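Local atomic coordinates of alpha-L-rhamnosidase (Aspergillus terreus, PDB entry 6GSZ), a protein that probably hydrolyses terminal non-reducing alpha-L-rhamnose residues of alpha-L-rhamnosides, acting as a calcium-binding, glycosylated glycosidase. Residues Tyr809-Asp819 with Asp829-Thr840. Residues are numbered along the deposited sequence; the frame is centred on the assembly and turned at random.
Sequences YGMASTKWWLD and DFHLVAEVPPNT
Ser813, Lys815, Trp817 and Asp819 each exchange a pair of backbone hydrogen bonds with Glu835, Val833, His831 and Asp829, eight in all. With strand axes 176° apart, this defines an antiparallel beta hairpin of the C-terminal domain, forming the third and fourth strands of a five-stranded antiparallel sheet, with 800-807 beside 810-819 and 859-868 beside 828-836.

Trp817 and His831 make the aromatic contact of one face. CB of His831 sits over the indole, 3.5 Å from the centroid of the Trp817 six-membered ring, a CH-pi contact, while the imidazole makes an offset stack with the five-membered ring, planes 21° apart. Val833 CG2 meets the indole edge. On the other face, Phe830 CE1 packs 3.7 Å from Trp816 CB, and Leu818 CD2 lies at the phenyl edge.

Polar side chains pair at both ends of the Trp817 face. His831 NE2 donates to Asp819 OD1 (2.8 Å); OD1 lies close to the imidazole plane, whereas NE2 comes from above the carboxylate plane. ND1 bonds His864. Ser813 OG, set between its backbone N and carbonyl carbon (chi1 67°), reaches the anti lone pair of Glu835 OE1 at 2.7 Å. A water bridges Asp819 OD1 and Asp829 OD2, which stand 4.1 Å apart; Arg866 forms a salt bridge with Asp829.

The stack and the bonds at both ring nitrogens, to Asp819 and His864, would together limit rotation of the His831 ring, and Asp819 may favour a proton on NE2.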
ATOM      1  N   TYR A 809     -20.109   2.896  -0.074  1.00 13.20           N
ATOM      2  CA  TYR A 809     -21.543   2.775  -0.363  1.00 12.79           C
ATOM      3  C   TYR A 809     -21.836   2.178  -1.745  1.00 13.09           C
ATOM      4  O   TYR A 809     -23.002   1.792  -2.013  1.00 16.35           O
ATOM      5  CB  TYR A 809     -22.221   4.138  -0.245  1.00 12.15           C
ATOM      6  CG  TYR A 809     -22.068   4.688   1.143  1.00 11.48           C
ATOM      7  CD1 TYR A 809     -23.012   4.397   2.118  1.00 12.16           C
ATOM      8  CD2 TYR A 809     -20.977   5.469   1.501  1.00 11.71           C
ATOM      9  CE1 TYR A 809     -22.845   4.807   3.430  1.00 11.33           C
ATOM     10  CE2 TYR A 809     -20.790   5.897   2.797  1.00 13.30           C
ATOM     11  CZ  TYR A 809     -21.725   5.565   3.776  1.00 12.07           C
ATOM     12  OH  TYR A 809     -21.559   5.936   5.080  1.00 13.77           O
ATOM     13  N   GLY A 810     -20.846   2.174  -2.640  1.00 13.14           N
ATOM     14  CA  GLY A 810     -21.058   1.857  -4.026  1.00 13.09           C
ATOM     15  C   GLY A 810     -20.407   2.885  -4.941  1.00 12.26           C
ATOM     16  O   GLY A 810     -19.681   3.807  -4.493  1.00 13.14           O
ATOM     17  N   MET A 811     -20.599   2.693  -6.245  1.00 13.79           N
ATOM     18  CA  MET A 811     -19.858   3.466  -7.223  1.00 14.55           C
ATOM     19  C   MET A 811     -20.332   4.920  -7.296  1.00 14.02           C
ATOM     20  O   MET A 811     -21.546   5.201  -7.402  1.00 15.37           O
ATOM     21  CB  MET A 811     -19.978   2.833  -8.607  1.00 17.24           C
ATOM     22  CG  MET A 811     -19.008   3.411  -9.615  1.00 22.59           C
ATOM     23  SD  MET A 811     -17.272   3.086  -9.219  1.00 27.52           S
ATOM     24  CE  MET A 811     -17.269   1.312  -9.404  1.00 32.84           C
ATOM     25  N   ALA A 812     -19.363   5.842  -7.213  1.00 13.44           N
ATOM     26  CA  ALA A 812     -19.534   7.232  -7.595  1.00 13.65           C
ATOM     27  C   ALA A 812     -18.766   7.468  -8.890  1.00 14.18           C
ATOM     28  O   ALA A 812     -17.711   6.866  -9.098  1.00 14.58           O
ATOM     29  CB  ALA A 812     -19.030   8.172  -6.530  1.00 13.28           C
ATOM     30  N   SER A 813     -19.250   8.330  -9.774  1.00 13.53           N
ATOM     31  CA  SER A 813     -18.484   8.574 -10.996  1.00 13.86           C
ATOM     32  C   SER A 813     -18.855   9.913 -11.587  1.00 12.78           C
ATOM     33  O   SER A 813     -19.985  10.409 -11.383  1.00 14.47           O
ATOM     34  CB  SER A 813     -18.675   7.488 -12.033  1.00 15.06           C
ATOM     35  OG  SER A 813     -19.989   7.460 -12.556  1.00 17.21           O
ATOM     36  N   THR A 814     -17.935  10.436 -12.399  1.00 12.74           N
ATOM     37  CA  THR A 814     -18.211  11.565 -13.273  1.00 13.94           C
ATOM     38  C   THR A 814     -17.752  11.203 -14.687  1.00 14.45           C
ATOM     39  O   THR A 814     -16.720  10.581 -14.906  1.00 14.69           O
ATOM     40  CB  THR A 814     -17.512  12.844 -12.799  1.00 15.40           C
ATOM     41  OG1 THR A 814     -16.098  12.603 -12.755  1.00 15.11           O
ATOM     42  CG2 THR A 814     -18.013  13.266 -11.440  1.00 15.69           C
ATOM     43  N   LYS A 815     -18.543  11.614 -15.662  1.00 15.69           N
ATOM     44  CA  LYS A 815     -18.164  11.605 -17.058  0.50 15.75           C
ATOM     45  C   LYS A 815     -18.601  12.960 -17.610  1.00 15.97           C
ATOM     46  O   LYS A 815     -19.780  13.282 -17.565  1.00 17.39           O
ATOM     47  CB  LYS A 815     -18.836  10.473 -17.842  0.50 18.47           C
ATOM     48  CG  LYS A 815     -18.486  10.397 -19.327  0.50 24.36           C
ATOM     49  CD  LYS A 815     -19.295   9.356 -20.112  0.50 29.32           C
ATOM     50  CE  LYS A 815     -20.793   9.562 -20.011  0.50 35.09           C
ATOM     51  NZ  LYS A 815     -21.572   8.561 -20.783  0.50 40.66           N
ATOM     52  N   TRP A 816     -17.645  13.756 -18.061  1.00 15.04           N
ATOM     53  CA  TRP A 816     -17.980  15.064 -18.617  1.00 15.31           C
ATOM     54  C   TRP A 816     -17.316  15.254 -19.970  1.00 16.02           C
ATOM     55  O   TRP A 816     -16.321  14.614 -20.296  1.00 16.43           O
ATOM     56  CB  TRP A 816     -17.640  16.212 -17.662  1.00 15.98           C
ATOM     57  CG  TRP A 816     -16.201  16.346 -17.287  1.00 14.67           C
ATOM     58  CD1 TRP A 816     -15.579  15.804 -16.193  1.00 15.78           C
ATOM     59  CD2 TRP A 816     -15.195  17.087 -18.000  1.00 15.83           C
ATOM     60  NE1 TRP A 816     -14.262  16.172 -16.183  1.00 16.60           N
ATOM     61  CE2 TRP A 816     -13.990  16.958 -17.272  1.00 16.37           C
ATOM     62  CE3 TRP A 816     -15.194  17.875 -19.159  1.00 18.37           C
ATOM     63  CZ2 TRP A 816     -12.820  17.603 -17.653  1.00 17.23           C
ATOM     64  CZ3 TRP A 816     -14.026  18.504 -19.546  1.00 17.48           C
ATOM     65  CH2 TRP A 816     -12.848  18.349 -18.806  1.00 18.88           C
ATOM     66  N   TRP A 817     -17.903  16.141 -20.769  1.00 16.69           N
ATOM     67  CA  TRP A 817     -17.341  16.453 -22.048  1.00 17.87           C
ATOM     68  C   TRP A 817     -17.772  17.859 -22.441  1.00 17.48           C
ATOM     69  O   TRP A 817     -18.759  18.406 -21.892  1.00 19.63           O
ATOM     70  CB  TRP A 817     -17.720  15.396 -23.106  1.00 18.88           C
ATOM     71  CG  TRP A 817     -19.179  15.287 -23.451  1.00 20.27           C
ATOM     72  CD1 TRP A 817     -19.814  15.814 -24.548  1.00 23.31           C
ATOM     73  CD2 TRP A 817     -20.193  14.585 -22.718  1.00 21.33           C
ATOM     74  NE1 TRP A 817     -21.151  15.511 -24.528  1.00 24.61           N
ATOM     75  CE2 TRP A 817     -21.410  14.737 -23.429  1.00 21.84           C
ATOM     76  CE3 TRP A 817     -20.202  13.841 -21.534  1.00 22.00           C
ATOM     77  CZ2 TRP A 817     -22.606  14.179 -22.982  1.00 25.25           C
ATOM     78  CZ3 TRP A 817     -21.387  13.301 -21.086  1.00 25.33           C
ATOM     79  CH2 TRP A 817     -22.575  13.475 -21.799  1.00 26.97           C
ATOM     80  N   LEU A 818     -16.999  18.443 -23.354  1.00 20.47           N
ATOM     81  CA  LEU A 818     -17.272  19.776 -23.854  1.00 21.43           C
ATOM     82  C   LEU A 818     -17.560  19.750 -25.351  1.00 25.70           C
ATOM     83  O   LEU A 818     -16.970  18.977 -26.083  1.00 29.69           O
ATOM     84  CB  LEU A 818     -16.032  20.644 -23.657  1.00 24.67           C
ATOM     85  CG  LEU A 818     -15.631  20.928 -22.224  1.00 25.96           C
ATOM     86  CD1 LEU A 818     -14.285  21.594 -22.190  1.00 29.47           C
ATOM     87  CD2 LEU A 818     -16.634  21.850 -21.584  1.00 35.82           C
ATOM     88  N   ASP A 819     -18.378  20.701 -25.799  1.00 26.35           N
ATOM     89  CA  ASP A 819     -18.539  20.984 -27.230  1.00 31.61           C
ATOM     90  C   ASP A 819     -19.211  22.360 -27.362  1.00 33.04           C
ATOM     91  O   ASP A 819     -19.211  23.129 -26.413  1.00 35.87           O
ATOM     92  CB  ASP A 819     -19.258  19.820 -27.914  1.00 35.30           C
ATOM     93  CG  ASP A 819     -20.616  19.498 -27.326  1.00 38.98           C
ATOM     94  OD1 ASP A 819     -21.299  20.451 -26.851  1.00 34.15           O
ATOM     95  OD2 ASP A 819     -20.991  18.293 -27.375  1.00 42.46           O
ATOM     96  N   ASP A 829     -20.273  24.551 -24.250  1.00 28.73           N
ATOM     97  CA  ASP A 829     -21.296  23.780 -23.637  1.00 26.36           C
ATOM     98  C   ASP A 829     -20.622  22.657 -22.832  1.00 24.07           C
ATOM     99  O   ASP A 829     -19.741  21.972 -23.361  1.00 26.32           O
ATOM    100  CB  ASP A 829     -22.228  23.160 -24.679  1.00 28.85           C
ATOM    101  CG  ASP A 829     -23.073  24.180 -25.391  1.00 38.57           C
ATOM    102  OD1 ASP A 829     -23.172  25.299 -24.847  1.00 38.53           O
ATOM    103  OD2 ASP A 829     -23.560  23.796 -26.468  1.00 41.87           O
ATOM    104  N   PHE A 830     -21.033  22.511 -21.568  1.00 21.38           N
ATOM    105  CA  PHE A 830     -20.480  21.528 -20.641  1.00 18.78           C
ATOM    106  C   PHE A 830     -21.563  20.489 -20.354  1.00 20.09           C
ATOM    107  O   PHE A 830     -22.691  20.827 -20.039  1.00 23.72           O
ATOM    108  CB  PHE A 830     -20.034  22.225 -19.351  1.00 20.91           C
ATOM    109  CG  PHE A 830     -19.577  21.298 -18.254  1.00 20.07           C
ATOM    110  CD1 PHE A 830     -18.302  20.743 -18.280  1.00 19.59           C
ATOM    111  CD2 PHE A 830     -20.415  20.972 -17.206  1.00 20.88           C
ATOM    112  CE1 PHE A 830     -17.871  19.900 -17.270  1.00 20.76           C
ATOM    113  CE2 PHE A 830     -19.971  20.146 -16.191  1.00 20.82           C
ATOM    114  CZ  PHE A 830     -18.706  19.597 -16.229  1.00 20.46           C
ATOM    115  N   HIS A 831     -21.185  19.226 -20.424  1.00 17.09           N
ATOM    116  CA  HIS A 831     -22.097  18.116 -20.197  1.00 17.24           C
ATOM    117  C   HIS A 831     -21.490  17.224 -19.124  1.00 16.14           C
ATOM    118  O   HIS A 831     -20.302  16.881 -19.230  1.00 16.65           O
ATOM    119  CB  HIS A 831     -22.287  17.315 -21.487  1.00 17.38           C
ATOM    120  CG  HIS A 831     -22.574  18.184 -22.659  1.00 19.26           C
ATOM    121  ND1 HIS A 831     -23.838  18.680 -22.960  1.00 22.86           N
ATOM    122  CD2 HIS A 831     -21.733  18.677 -23.594  1.00 23.07           C
ATOM    123  CE1 HIS A 831     -23.753  19.408 -24.065  1.00 27.48           C
ATOM    124  NE2 HIS A 831     -22.472  19.451 -24.454  1.00 25.47           N
ATOM    125  N   LEU A 832     -22.302  16.829 -18.143  1.00 14.92           N
ATOM    126  CA  LEU A 832     -21.829  15.983 -17.042  1.00 14.94           C
ATOM    127  C   LEU A 832     -22.871  14.922 -16.714  1.00 15.78           C
ATOM    128  O   LEU A 832     -24.051  15.221 -16.488  1.00 16.92           O
ATOM    129  CB  LEU A 832     -21.584  16.877 -15.817  1.00 16.76           C
ATOM    130  CG  LEU A 832     -21.335  16.166 -14.493  1.00 15.71           C
ATOM    131  CD1 LEU A 832     -20.010  15.412 -14.504  1.00 17.54           C
ATOM    132  CD2 LEU A 832     -21.330  17.130 -13.300  1.00 18.02           C
ATOM    133  N   VAL A 833     -22.404  13.679 -16.590  1.00 16.17           N
ATOM    134  CA  VAL A 833     -23.159  12.599 -16.004  1.00 16.59           C
ATOM    135  C   VAL A 833     -22.487  12.223 -14.689  1.00 15.44           C
ATOM    136  O   VAL A 833     -21.300  11.846 -14.688  1.00 16.34           O
ATOM    137  CB  VAL A 833     -23.228  11.392 -16.951  1.00 17.81           C
ATOM    138  CG1 VAL A 833     -23.971  10.215 -16.325  1.00 20.83           C
ATOM    139  CG2 VAL A 833     -23.880  11.782 -18.271  1.00 20.27           C
ATOM    140  N   ALA A 834     -23.232  12.341 -13.586  1.00 16.33           N
ATOM    141  CA  ALA A 834     -22.719  12.092 -12.251  1.00 15.98           C
ATOM    142  C   ALA A 834     -23.527  10.948 -11.641  1.00 17.42           C
ATOM    143  O   ALA A 834     -24.741  10.989 -11.623  1.00 20.28           O
ATOM    144  CB  ALA A 834     -22.843  13.324 -11.402  1.00 18.45           C
ATOM    145  N   GLU A 835     -22.817   9.917 -11.200  1.00 14.56           N
ATOM    146  CA  GLU A 835     -23.409   8.775 -10.519  1.00 14.67           C
ATOM    147  C   GLU A 835     -23.133   8.899  -9.025  1.00 13.91           C
ATOM    148  O   GLU A 835     -21.977   9.090  -8.638  1.00 14.79           O
ATOM    149  CB  GLU A 835     -22.751   7.522 -11.062  1.00 19.06           C
ATOM    150  CG  GLU A 835     -23.244   6.230 -10.519  1.00 23.25           C
ATOM    151  CD  GLU A 835     -22.479   5.037 -11.105  1.00 28.07           C
ATOM    152  OE1 GLU A 835     -21.393   5.249 -11.791  1.00 25.95           O
ATOM    153  OE2 GLU A 835     -22.955   3.906 -10.890  1.00 31.22           O
ATOM    154  N   VAL A 836     -24.192   8.823  -8.226  1.00 12.60           N
ATOM    155  CA  VAL A 836     -24.161   8.994  -6.766  1.00 13.92           C
ATOM    156  C   VAL A 836     -24.718   7.714  -6.170  1.00 14.95           C
ATOM    157  O   VAL A 836     -25.821   7.306  -6.509  1.00 14.21           O
ATOM    158  CB  VAL A 836     -24.947  10.245  -6.333  1.00 15.74           C
ATOM    159  CG1 VAL A 836     -25.058  10.412  -4.817  1.00 15.77           C
ATOM    160  CG2 VAL A 836     -24.330  11.478  -6.974  1.00 15.79           C
ATOM    161  N   PRO A 837     -23.963   7.003  -5.302  1.00 14.54           N
ATOM    162  CA  PRO A 837     -24.439   5.712  -4.843  1.00 12.51           C
ATOM    163  C   PRO A 837     -25.565   5.766  -3.825  1.00 13.22           C
ATOM    164  O   PRO A 837     -25.755   6.776  -3.104  1.00 14.02           O
ATOM    165  CB  PRO A 837     -23.168   5.046  -4.264  1.00 13.59           C
ATOM    166  CG  PRO A 837     -22.282   6.218  -3.873  1.00 14.15           C
ATOM    167  CD  PRO A 837     -22.621   7.347  -4.817  1.00 14.43           C
ATOM    168  N   PRO A 838     -26.320   4.643  -3.727  1.00 12.60           N
ATOM    169  CA  PRO A 838     -27.351   4.506  -2.714  1.00 13.24           C
ATOM    170  C   PRO A 838     -26.797   4.896  -1.337  1.00 13.51           C
ATOM    171  O   PRO A 838     -25.682   4.535  -0.969  1.00 13.59           O
ATOM    172  CB  PRO A 838     -27.776   3.032  -2.811  1.00 14.62           C
ATOM    173  CG  PRO A 838     -27.439   2.650  -4.230  1.00 14.97           C
ATOM    174  CD  PRO A 838     -26.181   3.419  -4.544  1.00 15.37           C
ATOM    175  N   ASN A 839     -27.641   5.534  -0.532  1.00 13.81           N
ATOM    176  CA  ASN A 839     -27.377   5.891   0.865  1.00 12.09           C
ATOM    177  C   ASN A 839     -26.420   7.080   1.009  1.00 13.03           C
ATOM    178  O   ASN A 839     -25.968   7.353   2.138  1.00 15.88           O
ATOM    179  CB  ASN A 839     -26.894   4.684   1.683  1.00 13.12           C
ATOM    180  CG  ASN A 839     -27.446   4.709   3.095  1.00 12.17           C
ATOM    181  OD1 ASN A 839     -28.489   5.353   3.347  1.00 13.63           O
ATOM    182  ND2 ASN A 839     -26.807   4.019   4.030  1.00 14.23           N
ATOM    183  N   THR A 840     -26.094   7.758  -0.105  1.00 13.04           N
ATOM    184  CA  THR A 840     -25.248   8.956  -0.060  1.00 13.42           C
ATOM    185  C   THR A 840     -25.999  10.142  -0.683  1.00 13.45           C
ATOM    186  O   THR A 840     -27.005   9.958  -1.380  1.00 14.18           O
ATOM    187  CB  THR A 840     -23.904   8.737  -0.766  1.00 12.65           C
ATOM    188  OG1 THR A 840     -24.066   8.711  -2.197  1.00 13.96           O
ATOM    189  CG2 THR A 840     -23.214   7.477  -0.281  1.00 14.45           C
TER
HETATM  190  O   HOH W   1     -23.911   4.014  -7.848  1.00 22.60           O
HETATM  191  O   HOH W   2     -20.745   9.042 -14.580  1.00 21.11           O
HETATM  192  O   HOH W   3     -23.676  21.329 -26.876  1.00 61.37           O